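Long-range contact in transcription regulator AsnC/Lrp ligand binding domain-containing protein (PDB 2ZBC), which binds isoleucine as a stand-alone RAM module of the Lrp/AsnC family and probably takes part in regulating amino-acid metabolism: residues S3-I8 / D39-V44. Residues are numbered along the deposited sequence; the frame is centred on the assembly and turned at random.
With ILE (isoleucine), chain J.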
loop_
_atom_site.group_PDB
_atom_site.type_symbol
_atom_site.label_atom_id
_atom_site.label_comp_id
_atom_site.label_asym_id
_atom_site.label_seq_id
_atom_site.Cartn_x
_atom_site.Cartn_y
_atom_site.Cartn_z
ATOM N N SER A 3 14.435 -9.978 -18.644
ATOM C CA SER A 3 12.986 -9.918 -18.768
ATOM C C SER A 3 12.389 -9.312 -17.494
ATOM O O SER A 3 12.841 -9.580 -16.388
ATOM C CB SER A 3 12.403 -11.318 -18.949
ATOM O OG SER A 3 13.069 -12.062 -20.002
ATOM N N ALA A 4 11.344 -8.528 -17.683
ATOM C CA ALA A 4 10.682 -7.969 -16.577
ATOM C C ALA A 4 9.259 -7.538 -16.997
ATOM O O ALA A 4 8.974 -7.342 -18.179
ATOM C CB ALA A 4 11.477 -6.823 -16.038
ATOM N N ILE A 5 8.414 -7.414 -16.009
ATOM C CA ILE A 5 7.110 -6.834 -16.192
ATOM C C ILE A 5 7.082 -5.550 -15.420
ATOM O O ILE A 5 7.434 -5.568 -14.227
ATOM C CB ILE A 5 6.090 -7.779 -15.659
ATOM C CG1 ILE A 5 6.063 -9.100 -16.400
ATOM C CG2 ILE A 5 4.654 -7.154 -15.699
ATOM C CD1 ILE A 5 5.598 -9.017 -17.725
ATOM N N VAL A 6 6.720 -4.426 -16.083
ATOM C CA VAL A 6 6.735 -3.126 -15.462
ATOM C C VAL A 6 5.307 -2.606 -15.335
ATOM O O VAL A 6 4.573 -2.563 -16.316
ATOM C CB VAL A 6 7.569 -2.123 -16.274
ATOM C CG1 VAL A 6 7.666 -0.817 -15.565
ATOM C CG2 VAL A 6 9.006 -2.677 -16.512
ATOM N N LEU A 7 4.927 -2.250 -14.123
ATOM C CA LEU A 7 3.606 -1.689 -13.850
ATOM C C LEU A 7 3.750 -0.144 -13.849
ATOM O O LEU A 7 4.574 0.426 -13.103
ATOM C CB LEU A 7 3.070 -2.171 -12.500
ATOM C CG LEU A 7 3.085 -3.706 -12.329
ATOM C CD1 LEU A 7 2.755 -4.131 -10.943
ATOM C CD2 LEU A 7 2.144 -4.314 -13.354
ATOM N N ILE A 8 3.001 0.531 -14.698
ATOM C CA ILE A 8 3.202 1.973 -14.872
ATOM C C ILE A 8 1.974 2.687 -14.345
ATOM O O ILE A 8 0.862 2.258 -14.633
ATOM C CB ILE A 8 3.395 2.260 -16.341
ATOM C CG1 ILE A 8 4.677 1.578 -16.866
ATOM C CG2 ILE A 8 3.572 3.726 -16.573
ATOM C CD1 ILE A 8 4.797 1.706 -18.357
ATOM N N ASP A 39 -2.008 1.458 -14.194
ATOM C CA ASP A 39 -2.614 1.957 -15.378
ATOM C C ASP A 39 -2.157 1.259 -16.624
ATOM O O ASP A 39 -2.988 1.070 -17.539
ATOM C CB ASP A 39 -2.264 3.376 -15.556
ATOM C CG ASP A 39 -2.788 4.239 -14.386
ATOM O OD1 ASP A 39 -3.812 3.841 -13.799
ATOM O OD2 ASP A 39 -2.173 5.255 -14.013
ATOM N N ILE A 40 -0.875 0.889 -16.674
ATOM C CA ILE A 40 -0.358 0.125 -17.816
ATOM C C ILE A 40 0.600 -0.971 -17.362
ATOM O O ILE A 40 1.357 -0.798 -16.387
ATOM C CB ILE A 40 0.450 1.063 -18.721
ATOM C CG1 ILE A 40 -0.397 2.215 -19.276
ATOM C CG2 ILE A 40 1.168 0.334 -19.823
ATOM C CD1 ILE A 40 0.362 3.216 -20.099
ATOM N N VAL A 41 0.565 -2.101 -18.081
ATOM C CA VAL A 41 1.414 -3.273 -17.777
ATOM C C VAL A 41 2.214 -3.454 -19.036
ATOM O O VAL A 41 1.652 -3.525 -20.092
ATOM C CB VAL A 41 0.616 -4.549 -17.468
ATOM C CG1 VAL A 41 1.585 -5.736 -17.362
ATOM C CG2 VAL A 41 -0.258 -4.411 -16.303
ATOM N N VAL A 42 3.528 -3.460 -18.943
ATOM C CA VAL A 42 4.355 -3.784 -20.095
ATOM C C VAL A 42 5.222 -4.990 -19.791
ATOM O O VAL A 42 5.647 -5.184 -18.643
ATOM C CB VAL A 42 5.292 -2.624 -20.533
ATOM C CG1 VAL A 42 4.515 -1.486 -21.191
ATOM C CG2 VAL A 42 6.090 -2.125 -19.468
ATOM N N LYS A 43 5.438 -5.826 -20.781
ATOM C CA LYS A 43 6.542 -6.804 -20.713
ATOM C C LYS A 43 7.739 -6.234 -21.437
ATOM O O LYS A 43 7.638 -5.759 -22.565
ATOM C CB LYS A 43 6.106 -8.132 -21.301
ATOM C CG LYS A 43 7.078 -9.288 -20.935
ATOM C CD LYS A 43 6.298 -10.607 -21.060
ATOM C CE LYS A 43 7.057 -11.655 -21.767
ATOM N NZ LYS A 43 8.318 -11.926 -21.162
ATOM N N VAL A 44 8.893 -6.242 -20.798
ATOM C CA VAL A 44 10.080 -5.683 -21.380
ATOM C C VAL A 44 11.048 -6.819 -21.551
ATOM O O VAL A 44 11.212 -7.580 -20.661
ATOM C CB VAL A 44 10.718 -4.653 -20.470
ATOM C CG1 VAL A 44 12.063 -4.229 -21.008
ATOM C CG2 VAL A 44 9.794 -3.490 -20.287
HETATM N N ILE J . -6.050 2.243 -13.807
HETATM C CA ILE J . -7.003 3.394 -13.960
HETATM C C ILE J . -8.257 3.189 -13.218
HETATM O O ILE J . -8.473 2.039 -12.777
HETATM C CB ILE J . -7.265 3.743 -15.434
HETATM C CG1 ILE J . -8.193 2.737 -16.148
HETATM C CG2 ILE J . -5.997 3.949 -16.146
HETATM C CD1 ILE J . -8.607 3.183 -17.564
HETATM O OXT ILE J . -8.927 4.217 -13.050
#
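At Ser3 the pairing opens with a backbone CA-H...O contact to the Val44 carbonyl, while OG turns to a hydrogen bond with Glu45. Ala4 and Val44 form a hydrogen-bonded pair, the return bond from Val44 N to Ala4 O (2.8 Å) being almost straight at 177°. Ile5 faces Lys43 as a non-hydrogen-bonded pair: its CD1 crosses the lysine's aliphatic stem obliquely, 3.5 Å from Lys43 CG, and its CG2, anti to the backbone N, meets Val41 CG1. Strands 3-10 and 40-45 are the two central strands of the antiparallel sheet of this ferredoxin-like (βαββαβ) RAM fold, and the N-to-C directions of the two short segments make 163°, close to antiparallel. Val6 and Val42 lie side by side, Val42 CG2 3.5 Å from Val6 CB; with chi1 of Val42 at -72°, CG1 is anti to the carbonyl carbon and CG2 is left in the crowded position between N and the carbonyl carbon. On this face Leu22 of helix 15-22 covers Val42. Leu7 sits on the other face, its CD2 3.8 Å from Val41 CG2, where Leu7 of a second subunit also packs. Ile8 O accepts hydrogen bonds from both Asp39 N and Ile40 N, each at 3.0 Å, which defines a classic beta bulge. Just before strand 40-45, Asp39 OD1 accepts a hydrogen bond from the amino N of the bound isoleucine (2.7 Å), and OD2 is held by Thr10 N and a salt bridge to Arg61 of a third subunit.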